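Local coordinates for protein oligogalacturonate lyase (Yersinia enterocolitica subsp. enterocolitica, PDB 3PE7) that cleaves oligogalacturonates by beta-elimination in the cytoplasm, using a seven-bladed beta-propeller that holds a manganese ion near its centre, at residues F321-N326 and Q332-R337; C285-S290 and V351-P356; A55-W60 and A72-E77. All blocks are in the same frame, centred on the assembly; numbering follows the deposited sequence.

Contact 1 (F321-N326 and Q332-R337)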
loop_
_atom_site.group_PDB
_atom_site.type_symbol
_atom_site.label_atom_id
_atom_site.label_comp_id
_atom_site.label_asym_id
_atom_site.label_seq_id
_atom_site.Cartn_x
_atom_site.Cartn_y
_atom_site.Cartn_z
ATOM N N PHE A 321 6.555 4.911 -17.296
ATOM C CA PHE A 321 6.736 6.188 -16.608
ATOM C C PHE A 321 6.017 6.308 -15.275
ATOM O O PHE A 321 4.981 5.667 -15.055
ATOM C CB PHE A 321 6.316 7.355 -17.517
ATOM C CG PHE A 321 7.179 7.482 -18.730
ATOM C CD1 PHE A 321 6.727 7.025 -19.963
ATOM C CD2 PHE A 321 8.469 8.025 -18.631
ATOM C CE1 PHE A 321 7.543 7.115 -21.112
ATOM C CE2 PHE A 321 9.303 8.110 -19.774
ATOM C CZ PHE A 321 8.825 7.661 -21.013
ATOM N N LEU A 322 6.607 7.128 -14.405
ATOM C CA LEU A 322 5.959 7.629 -13.190
ATOM C C LEU A 322 5.431 9.031 -13.465
ATOM O O LEU A 322 6.158 9.869 -14.014
ATOM C CB LEU A 322 6.951 7.662 -12.023
ATOM C CG LEU A 322 7.417 6.268 -11.571
ATOM C CD1 LEU A 322 8.809 6.303 -10.977
ATOM C CD2 LEU A 322 6.439 5.615 -10.587
ATOM N N TYR A 323 4.190 9.289 -13.039
ATOM C CA TYR A 323 3.548 10.580 -13.272
ATOM C C TYR A 323 3.251 11.273 -11.967
ATOM O O TYR A 323 2.818 10.633 -11.016
ATOM C CB TYR A 323 2.221 10.403 -14.013
ATOM C CG TYR A 323 2.378 9.779 -15.368
ATOM C CD1 TYR A 323 2.727 10.561 -16.477
ATOM C CD2 TYR A 323 2.206 8.410 -15.535
ATOM C CE1 TYR A 323 2.895 9.983 -17.745
ATOM C CE2 TYR A 323 2.345 7.812 -16.804
ATOM C CZ TYR A 323 2.701 8.612 -17.894
ATOM O OH TYR A 323 2.861 8.022 -19.125
ATOM N N VAL A 324 3.456 12.594 -11.934
ATOM C CA VAL A 324 3.044 13.370 -10.762
ATOM C C VAL A 324 1.962 14.330 -11.208
ATOM O O VAL A 324 2.090 14.990 -12.257
ATOM C CB VAL A 324 4.216 14.125 -10.077
ATOM C CG1 VAL A 324 3.692 15.196 -9.094
ATOM C CG2 VAL A 324 5.111 13.148 -9.352
ATOM N N PHE A 325 0.900 14.391 -10.414
ATOM C CA PHE A 325 -0.252 15.243 -10.702
ATOM C C PHE A 325 -0.267 16.373 -9.701
ATOM O O PHE A 325 -0.338 16.134 -8.495
ATOM C CB PHE A 325 -1.556 14.433 -10.624
ATOM C CG PHE A 325 -1.532 13.187 -11.455
ATOM C CD1 PHE A 325 -1.893 13.223 -12.799
ATOM C CD2 PHE A 325 -1.109 11.985 -10.910
ATOM C CE1 PHE A 325 -1.850 12.069 -13.577
ATOM C CE2 PHE A 325 -1.058 10.826 -11.674
ATOM C CZ PHE A 325 -1.423 10.859 -13.006
ATOM N N ASN A 326 -0.135 17.610 -10.196
ATOM C CA ASN A 326 -0.220 18.784 -9.333
ATOM C C ASN A 326 -1.676 19.210 -9.256
ATOM O O ASN A 326 -2.263 19.696 -10.231
ATOM C CB ASN A 326 0.693 19.908 -9.857
ATOM C CG ASN A 326 0.712 21.130 -8.946
ATOM O OD1 ASN A 326 -0.293 21.482 -8.322
ATOM N ND2 ASN A 326 1.860 21.804 -8.896
ATOM N N GLN A 332 0.069 17.857 -15.163
ATOM C CA GLN A 332 0.565 16.473 -15.117
ATOM C C GLN A 332 2.022 16.459 -15.556
ATOM O O GLN A 332 2.397 17.159 -16.512
ATOM C CB GLN A 332 -0.266 15.605 -16.055
ATOM C CG GLN A 332 0.161 14.154 -16.162
ATOM C CD GLN A 332 -0.680 13.386 -17.171
ATOM O OE1 GLN A 332 -1.902 13.277 -17.025
ATOM N NE2 GLN A 332 -0.031 12.865 -18.210
ATOM N N HIS A 333 2.829 15.636 -14.887
ATOM C CA HIS A 333 4.285 15.658 -15.062
ATOM C C HIS A 333 4.844 14.258 -15.177
ATOM O O HIS A 333 4.668 13.433 -14.284
ATOM C CB HIS A 333 4.935 16.392 -13.883
ATOM C CG HIS A 333 4.387 17.767 -13.691
ATOM N ND1 HIS A 333 4.946 18.877 -14.288
ATOM C CD2 HIS A 333 3.286 18.200 -13.036
ATOM C CE1 HIS A 333 4.224 19.941 -13.985
ATOM N NE2 HIS A 333 3.203 19.557 -13.236
ATOM N N ARG A 334 5.498 13.985 -16.303
ATOM C CA ARG A 334 6.175 12.718 -16.490
ATOM C C ARG A 334 7.559 12.881 -15.857
ATOM O O ARG A 334 8.449 13.503 -16.442
ATOM C CB ARG A 334 6.242 12.408 -17.983
ATOM C CG ARG A 334 6.719 11.036 -18.314
ATOM C CD ARG A 334 6.410 10.727 -19.765
ATOM N NE ARG A 334 7.380 11.330 -20.669
ATOM C CZ ARG A 334 7.362 11.161 -21.995
ATOM N NH1 ARG A 334 6.419 10.409 -22.575
ATOM N NH2 ARG A 334 8.292 11.742 -22.748
ATOM N N VAL A 335 7.742 12.350 -14.648
ATOM C CA VAL A 335 8.894 12.752 -13.846
ATOM C C VAL A 335 10.123 11.850 -13.989
ATOM O O VAL A 335 11.271 12.311 -13.905
ATOM C CB VAL A 335 8.506 12.982 -12.359
ATOM C CG1 VAL A 335 7.494 14.135 -12.252
ATOM C CG2 VAL A 335 7.940 11.734 -11.735
ATOM N N ALA A 336 9.871 10.569 -14.225
ATOM C CA ALA A 336 10.945 9.581 -14.369
ATOM C C ALA A 336 10.363 8.265 -14.848
ATOM O O ALA A 336 9.152 8.090 -14.879
ATOM C CB ALA A 336 11.674 9.384 -13.053
ATOM N N ARG A 337 11.244 7.353 -15.236
ATOM C CA ARG A 337 10.848 6.011 -15.625
ATOM C C ARG A 337 10.919 5.107 -14.408
ATOM O O ARG A 337 11.900 5.139 -13.662
ATOM C CB ARG A 337 11.821 5.467 -16.679
ATOM C CG ARG A 337 11.956 6.348 -17.936
ATOM C CD ARG A 337 13.105 5.833 -18.842
ATOM N NE ARG A 337 12.762 4.537 -19.446
ATOM C CZ ARG A 337 12.088 4.384 -20.579
ATOM N NH1 ARG A 337 11.711 5.449 -21.297
ATOM N NH2 ARG A 337 11.795 3.168 -21.004
HETATM O O HOH W 1 4.189 9.133 -21.497
#

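Contact 2 (C285-S290 and V351-P356). With MN (manganese (II) ion), chain B.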
loop_
_atom_site.group_PDB
_atom_site.type_symbol
_atom_site.label_atom_id
_atom_site.label_comp_id
_atom_site.label_asym_id
_atom_site.label_seq_id
_atom_site.Cartn_x
_atom_site.Cartn_y
_atom_site.Cartn_z
ATOM N N CYS A 285 -2.674 4.000 -14.869
ATOM C CA CYS A 285 -1.674 3.641 -13.870
ATOM C C CYS A 285 -2.164 2.477 -13.014
ATOM O O CYS A 285 -3.365 2.223 -12.932
ATOM C CB CYS A 285 -1.375 4.852 -12.977
ATOM S SG CYS A 285 -0.496 6.196 -13.801
ATOM N N SER A 286 -1.235 1.778 -12.372
ATOM C CA SER A 286 -1.571 0.573 -11.619
ATOM C C SER A 286 -1.919 0.868 -10.169
ATOM O O SER A 286 -2.533 0.051 -9.511
ATOM C CB SER A 286 -0.416 -0.429 -11.712
ATOM O OG SER A 286 -0.376 -0.979 -13.035
ATOM N N HIS A 287 -1.490 2.035 -9.700
ATOM C CA HIS A 287 -1.708 2.496 -8.326
ATOM C C HIS A 287 -1.805 4.018 -8.340
ATOM O O HIS A 287 -1.437 4.670 -9.330
ATOM C CB HIS A 287 -0.555 2.065 -7.422
ATOM C CG HIS A 287 -0.238 0.610 -7.519
ATOM N ND1 HIS A 287 0.685 0.110 -8.417
ATOM C CD2 HIS A 287 -0.746 -0.456 -6.862
ATOM C CE1 HIS A 287 0.741 -1.206 -8.290
ATOM N NE2 HIS A 287 -0.115 -1.573 -7.353
ATOM N N LEU A 288 -2.351 4.566 -7.254
ATOM C CA LEU A 288 -2.386 6.012 -7.053
ATOM C C LEU A 288 -2.135 6.328 -5.580
ATOM O O LEU A 288 -2.612 5.613 -4.681
ATOM C CB LEU A 288 -3.743 6.568 -7.500
ATOM C CG LEU A 288 -3.902 8.090 -7.607
ATOM C CD1 LEU A 288 -2.897 8.703 -8.618
ATOM C CD2 LEU A 288 -5.338 8.414 -8.006
ATOM N N MET A 289 -1.378 7.389 -5.329
ATOM C CA MET A 289 -1.101 7.817 -3.961
ATOM C C MET A 289 -0.912 9.331 -3.929
ATOM O O MET A 289 -0.559 9.939 -4.946
ATOM C CB MET A 289 0.160 7.092 -3.438
ATOM C CG MET A 289 0.479 7.292 -1.959
ATOM S SD MET A 289 -0.968 7.190 -0.876
ATOM C CE MET A 289 -0.216 7.647 0.688
ATOM N N SER A 290 -1.171 9.932 -2.768
ATOM C CA SER A 290 -0.968 11.381 -2.616
ATOM C C SER A 290 0.050 11.739 -1.529
ATOM O O SER A 290 0.470 10.881 -0.749
ATOM C CB SER A 290 -2.309 12.069 -2.315
ATOM O OG SER A 290 -2.700 11.862 -0.964
ATOM N N VAL A 351 5.738 -7.887 -5.884
ATOM C CA VAL A 351 7.125 -7.489 -5.608
ATOM C C VAL A 351 7.711 -6.490 -6.639
ATOM O O VAL A 351 8.483 -5.603 -6.269
ATOM C CB VAL A 351 8.014 -8.721 -5.398
ATOM C CG1 VAL A 351 8.259 -9.476 -6.710
ATOM C CG2 VAL A 351 9.325 -8.339 -4.739
ATOM N N THR A 352 7.311 -6.612 -7.911
ATOM C CA THR A 352 7.805 -5.681 -8.927
ATOM C C THR A 352 6.895 -4.476 -9.133
ATOM O O THR A 352 7.173 -3.657 -10.002
ATOM C CB THR A 352 8.014 -6.373 -10.301
ATOM O OG1 THR A 352 6.851 -7.134 -10.632
ATOM C CG2 THR A 352 9.245 -7.305 -10.254
ATOM N N HIS A 353 5.819 -4.359 -8.335
ATOM C CA HIS A 353 4.960 -3.162 -8.411
ATOM C C HIS A 353 5.726 -1.927 -7.926
ATOM O O HIS A 353 6.284 -1.947 -6.841
ATOM C CB HIS A 353 3.689 -3.359 -7.588
ATOM C CG HIS A 353 2.704 -4.282 -8.225
ATOM N ND1 HIS A 353 1.366 -4.296 -7.883
ATOM C CD2 HIS A 353 2.859 -5.218 -9.194
ATOM C CE1 HIS A 353 0.742 -5.198 -8.621
ATOM N NE2 HIS A 353 1.622 -5.765 -9.428
ATOM N N PRO A 354 5.756 -0.852 -8.735
ATOM C CA PRO A 354 6.506 0.326 -8.265
ATOM C C PRO A 354 5.961 0.913 -6.959
ATOM O O PRO A 354 6.748 1.309 -6.097
ATOM C CB PRO A 354 6.378 1.319 -9.427
ATOM C CG PRO A 354 6.232 0.399 -10.666
ATOM C CD PRO A 354 5.396 -0.756 -10.169
ATOM N N HIS A 355 4.633 0.949 -6.808
ATOM C CA HIS A 355 3.991 1.398 -5.560
ATOM C C HIS A 355 4.523 2.774 -5.090
ATOM O O HIS A 355 4.965 2.910 -3.936
ATOM C CB HIS A 355 4.179 0.327 -4.448
ATOM C CG HIS A 355 3.304 -0.878 -4.625
ATOM N ND1 HIS A 355 3.572 -2.086 -4.021
ATOM C CD2 HIS A 355 2.168 -1.062 -5.337
ATOM C CE1 HIS A 355 2.639 -2.964 -4.344
ATOM N NE2 HIS A 355 1.774 -2.370 -5.145
ATOM N N PRO A 356 4.457 3.786 -5.973
ATOM C CA PRO A 356 5.119 5.042 -5.607
ATOM C C PRO A 356 4.427 5.783 -4.455
ATOM O O PRO A 356 3.201 5.701 -4.300
ATOM C CB PRO A 356 5.012 5.881 -6.888
ATOM C CG PRO A 356 3.795 5.355 -7.590
ATOM C CD PRO A 356 3.837 3.856 -7.317
HETATM MN MN MN B . 0.304 -3.372 -6.275
#

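Contact 3 (A55-W60 and A72-E77). With CA (calcium ion), chain C.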
loop_
_atom_site.group_PDB
_atom_site.type_symbol
_atom_site.label_atom_id
_atom_site.label_comp_id
_atom_site.label_asym_id
_atom_site.label_seq_id
_atom_site.Cartn_x
_atom_site.Cartn_y
_atom_site.Cartn_z
ATOM N N ALA A 55 16.233 -9.518 0.878
ATOM C CA ALA A 55 16.474 -10.963 0.885
ATOM C C ALA A 55 17.886 -11.362 1.339
ATOM O O ALA A 55 18.281 -12.495 1.146
ATOM C CB ALA A 55 16.174 -11.545 -0.507
ATOM N N PHE A 56 18.617 -10.451 1.994
ATOM C CA PHE A 56 20.041 -10.669 2.283
ATOM C C PHE A 56 20.308 -11.937 3.098
ATOM O O PHE A 56 21.286 -12.650 2.828
ATOM C CB PHE A 56 20.618 -9.471 3.056
ATOM C CG PHE A 56 20.498 -8.158 2.314
ATOM C CD1 PHE A 56 21.453 -7.787 1.379
ATOM C CD2 PHE A 56 19.419 -7.306 2.561
ATOM C CE1 PHE A 56 21.349 -6.573 0.685
ATOM C CE2 PHE A 56 19.300 -6.081 1.879
ATOM C CZ PHE A 56 20.266 -5.719 0.944
ATOM N N ASP A 57 19.445 -12.212 4.082
ATOM C CA ASP A 57 19.612 -13.348 5.012
ATOM C C ASP A 57 19.125 -14.674 4.395
ATOM O O ASP A 57 19.345 -15.770 4.963
ATOM C CB ASP A 57 18.837 -13.060 6.303
ATOM C CG ASP A 57 19.347 -13.862 7.516
ATOM O OD1 ASP A 57 20.502 -14.336 7.507
ATOM O OD2 ASP A 57 18.571 -13.985 8.487
ATOM N N GLY A 58 18.466 -14.584 3.238
ATOM C CA GLY A 58 17.918 -15.780 2.559
ATOM C C GLY A 58 16.451 -15.592 2.215
ATOM O O GLY A 58 16.110 -15.421 1.036
ATOM N N PRO A 59 15.584 -15.582 3.244
ATOM C CA PRO A 59 14.192 -15.246 2.958
ATOM C C PRO A 59 14.019 -13.732 2.876
ATOM O O PRO A 59 14.994 -13.005 2.935
ATOM C CB PRO A 59 13.424 -15.800 4.153
ATOM C CG PRO A 59 14.418 -15.894 5.262
ATOM C CD PRO A 59 15.827 -15.818 4.682
ATOM N N TRP A 60 12.787 -13.283 2.677
ATOM C CA TRP A 60 12.495 -11.840 2.677
ATOM C C TRP A 60 12.136 -11.398 4.088
ATOM O O TRP A 60 11.186 -11.917 4.692
ATOM C CB TRP A 60 11.341 -11.541 1.713
ATOM C CG TRP A 60 11.606 -11.948 0.269
ATOM C CD1 TRP A 60 12.701 -12.631 -0.224
ATOM C CD2 TRP A 60 10.752 -11.711 -0.850
ATOM N NE1 TRP A 60 12.568 -12.809 -1.591
ATOM C CE2 TRP A 60 11.374 -12.271 -1.992
ATOM C CE3 TRP A 60 9.512 -11.079 -1.007
ATOM C CZ2 TRP A 60 10.793 -12.212 -3.270
ATOM C CZ3 TRP A 60 8.934 -11.038 -2.259
ATOM C CH2 TRP A 60 9.566 -11.607 -3.377
ATOM N N ALA A 72 21.889 -0.524 6.616
ATOM C CA ALA A 72 20.613 -1.203 6.838
ATOM C C ALA A 72 20.740 -2.158 8.022
ATOM O O ALA A 72 21.676 -2.962 8.091
ATOM C CB ALA A 72 20.230 -1.971 5.606
ATOM N N THR A 73 19.801 -2.075 8.950
ATOM C CA THR A 73 19.775 -3.006 10.070
ATOM C C THR A 73 18.648 -4.017 9.853
ATOM O O THR A 73 17.514 -3.626 9.591
ATOM C CB THR A 73 19.560 -2.255 11.398
ATOM O OG1 THR A 73 20.606 -1.286 11.564
ATOM C CG2 THR A 73 19.570 -3.245 12.602
ATOM N N GLN A 74 18.966 -5.304 9.965
ATOM C CA GLN A 74 17.950 -6.349 9.859
ATOM C C GLN A 74 17.065 -6.337 11.085
ATOM O O GLN A 74 17.565 -6.453 12.224
ATOM C CB GLN A 74 18.606 -7.730 9.694
ATOM C CG GLN A 74 17.592 -8.840 9.406
ATOM C CD GLN A 74 18.256 -10.156 9.085
ATOM O OE1 GLN A 74 19.428 -10.194 8.690
ATOM N NE2 GLN A 74 17.499 -11.246 9.208
ATOM N N LEU A 75 15.761 -6.209 10.857
ATOM C CA LEU A 75 14.766 -6.056 11.934
ATOM C C LEU A 75 14.106 -7.369 12.322
ATOM O O LEU A 75 13.783 -7.577 13.482
ATOM C CB LEU A 75 13.670 -5.066 11.533
ATOM C CG LEU A 75 14.104 -3.645 11.145
ATOM C CD1 LEU A 75 12.855 -2.839 10.771
ATOM C CD2 LEU A 75 14.831 -2.981 12.313
ATOM N N THR A 76 13.828 -8.208 11.331
ATOM C CA THR A 76 13.135 -9.475 11.578
ATOM C C THR A 76 13.943 -10.614 10.918
ATOM O O THR A 76 14.781 -10.370 10.039
ATOM C CB THR A 76 11.677 -9.447 11.044
ATOM O OG1 THR A 76 11.681 -9.317 9.608
ATOM C CG2 THR A 76 10.876 -8.286 11.645
ATOM N N GLU A 77 13.685 -11.846 11.357
ATOM C CA GLU A 77 14.370 -12.996 10.805
ATOM C C GLU A 77 13.427 -14.183 10.698
ATOM O O GLU A 77 12.384 -14.233 11.362
ATOM C CB GLU A 77 15.609 -13.327 11.658
ATOM C CG GLU A 77 15.300 -13.724 13.098
ATOM C CD GLU A 77 16.547 -13.954 13.954
ATOM O OE1 GLU A 77 17.667 -13.607 13.527
ATOM O OE2 GLU A 77 16.410 -14.492 15.079
HETATM CA CA CA C . 21.417 -15.940 9.052
HETATM O O HOH W 2 19.315 -15.812 10.192
HETATM O O HOH W 3 22.402 -16.400 11.192
HETATM O O HOH W 4 23.503 -16.063 7.847
#

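Contact 1 (F321-N326 and Q332-R337)
Phe-321 keeps its ring beside its own backbone N (chi1 -65°), whereas Arg-334 sends CG anti to its N and then bends at chi3 (80°), which lays the arginine side chain over one face of the phenyl ring. Arg-334 CD sits above the middle of that ring, 3.5 Å from Phe-321 CG, in a CH-pi contact. Beyond it the guanidinium stacks almost flat, planes 15° apart, as a cation-pi pair with Arg-334 NH1 3.8 Å from Phe-321 CE1. Arg-337 NH1 reaches the far end of the ring obliquely, 3.6 Å from Phe-321 CZ, while Arg-337 NE forms a salt bridge with Asp-339 and NH1 a hydrogen bond with Ser-18. A water at the edge of both the Tyr-323 ring and the Arg-334 guanidinium links Tyr-323 OH to Arg-334 NH1; the hydroxyl also bonds Asp-319. These side chains decorate an antiparallel hairpin, the last two strands of a four-stranded propeller blade. Leu-322 N bonds Ala-336 O at 2.8 Å, yet Leu-322 O receives Val-335 N at 3.0 Å, so the register slips by one residue in a beta bulge. Past it, Val-324 and His-333 form a hydrogen-bonded pair. On the face with Tyr-323 and Phe-325, Gln-332 runs alongside Phe-325, Gln-332 OE1 at the ring edge, 3.7 Å from Phe-325 CE1, and Pro-283 of the neighbouring blade touches all three. Across the sheet, Val-324 CG2 meets Val-335 CG1 at 3.9 Å, next to the strand 364-369, whose Ile-365 touches Val-335.

Contact 2 (C285-S290 and V351-P356)
His-287 meets His-353 and His-355 around a manganese ion near the axis of the beta-propeller, where the inner strand of one blade, 287-290, faces the irregular loop 351-356. The tight half of the contact is this three-histidine cluster. His-287 and His-355 bind the metal through NE2 and His-353 through ND1, each at 2.1 Å; Gln-350 supplies a further ligand through OE1. Sharing one ion forces the rings together: His-287 NE2 lies 3.0 Å from His-355 NE2 and 3.1 Å from His-353 ND1, close approaches set by the metal and not hydrogen bonds. His-355 turns its edge to the face of His-287, the planes 79° apart, with His-355 CD2 over the ring and 3.3 Å from His-287 CD2. His-353 comes from another direction, placing ND1 in the plane of the His-287 ring at its edge. Between Pro-354 and Pro-356, His-355 takes a left-handed helical conformation (phi 51°, psi 55°), part of the irregular path along which both histidines of the loop face the ion. Behind the first shell, Asp-300 bonds His-287 ND1 through OD1 and thereby helps fix the rotation of that ring, while Trp-342 meets His-353 edge-to-face. On the more open side, His-353 is partly exposed and an acetate ion, probably from the crystallisation liquor, lies beside His-287. Away from the metal the packing is looser: Met-289 bends at chi2 and leads its sulfur away from the loop, leaving Met-289 CB 3.5 Å from Pro-356 O.

Contact 3 (A55-W60 and A72-E77)
Asp-57 and Gln-74 meet beside a calcium ion, and the two carboxylate oxygens of Asp-57 divide the work. Metal coordination falls to OD1, 2.4 Å from the calcium. Three waters and the backbone O of Met-1 bind the same ion, so the protein contributes one carboxylate oxygen and one carbonyl. Hydrogen bonding falls to OD2. Gln-74 NE2 donates to Asp-57 OD2 at 3.0 Å in an almost straight bond, 178° at the hydrogen; the oxygen lies in the amide plane, but the donor approaches from above the carboxylate, 48° out of its plane. One of the calcium waters also donates to Asp-57 OD2, at 2.6 Å, and thereby joins the two functions of the acid. The second N-H of the amide goes to the chain of its own segment, Gln-74 NE2 to Thr-76 O at 3.0 Å. Both hydrogens of this nitrogen are thus used, which fixes the rotation of the amide. Extended torsions carry the groups out to each other: Asp-57 CG stands roughly anti to its backbone N (chi1 -158°), and Gln-74 is stretched along its whole length.

Charge enters through Glu-77, whose OE1 is 5.1 Å from Asp-57 OD2; the calcium probably eases this like-charge approach, and Glu-77 OE1 accepts a hydrogen bond from the backbone N of Lys-3. Packing is slight: Glu-77 CB comes no nearer than 4.4 Å to Asp-57 OD2. Backbone bonding shapes the loop itself, a type I beta turn closed by Gly-58 N to Ala-55 O at 3.0 Å. The whole is a peripheral calcium site on a propeller blade, tying the chain start to the loop between strands 49-54 and 61-66.

Contact 3 comes first along the chain, and contact 1 is nested within the long loop that contact 2 closes. Contacts 1 and 2 are neighbours, centres about 12 Å apart, and both reach one four-stranded blade, to which contact 2 gives its inner strand 287-290 and contact 1 the last two strands, 321-326 and 331-337. They touch through Leu-322 on Pro-356 and Phe-325 on Leu-288, so the hairpin packs behind the manganese site. Contact 3 belongs to a different blade, its centre about 23 Å from that of contact 2 and 32 Å from that of contact 1. Yet Trp-60 reaches Val-351, joining the calcium-bearing loop to the manganese-binding one. The manganese site lies centrally and the calcium site of contact 3 at the periphery.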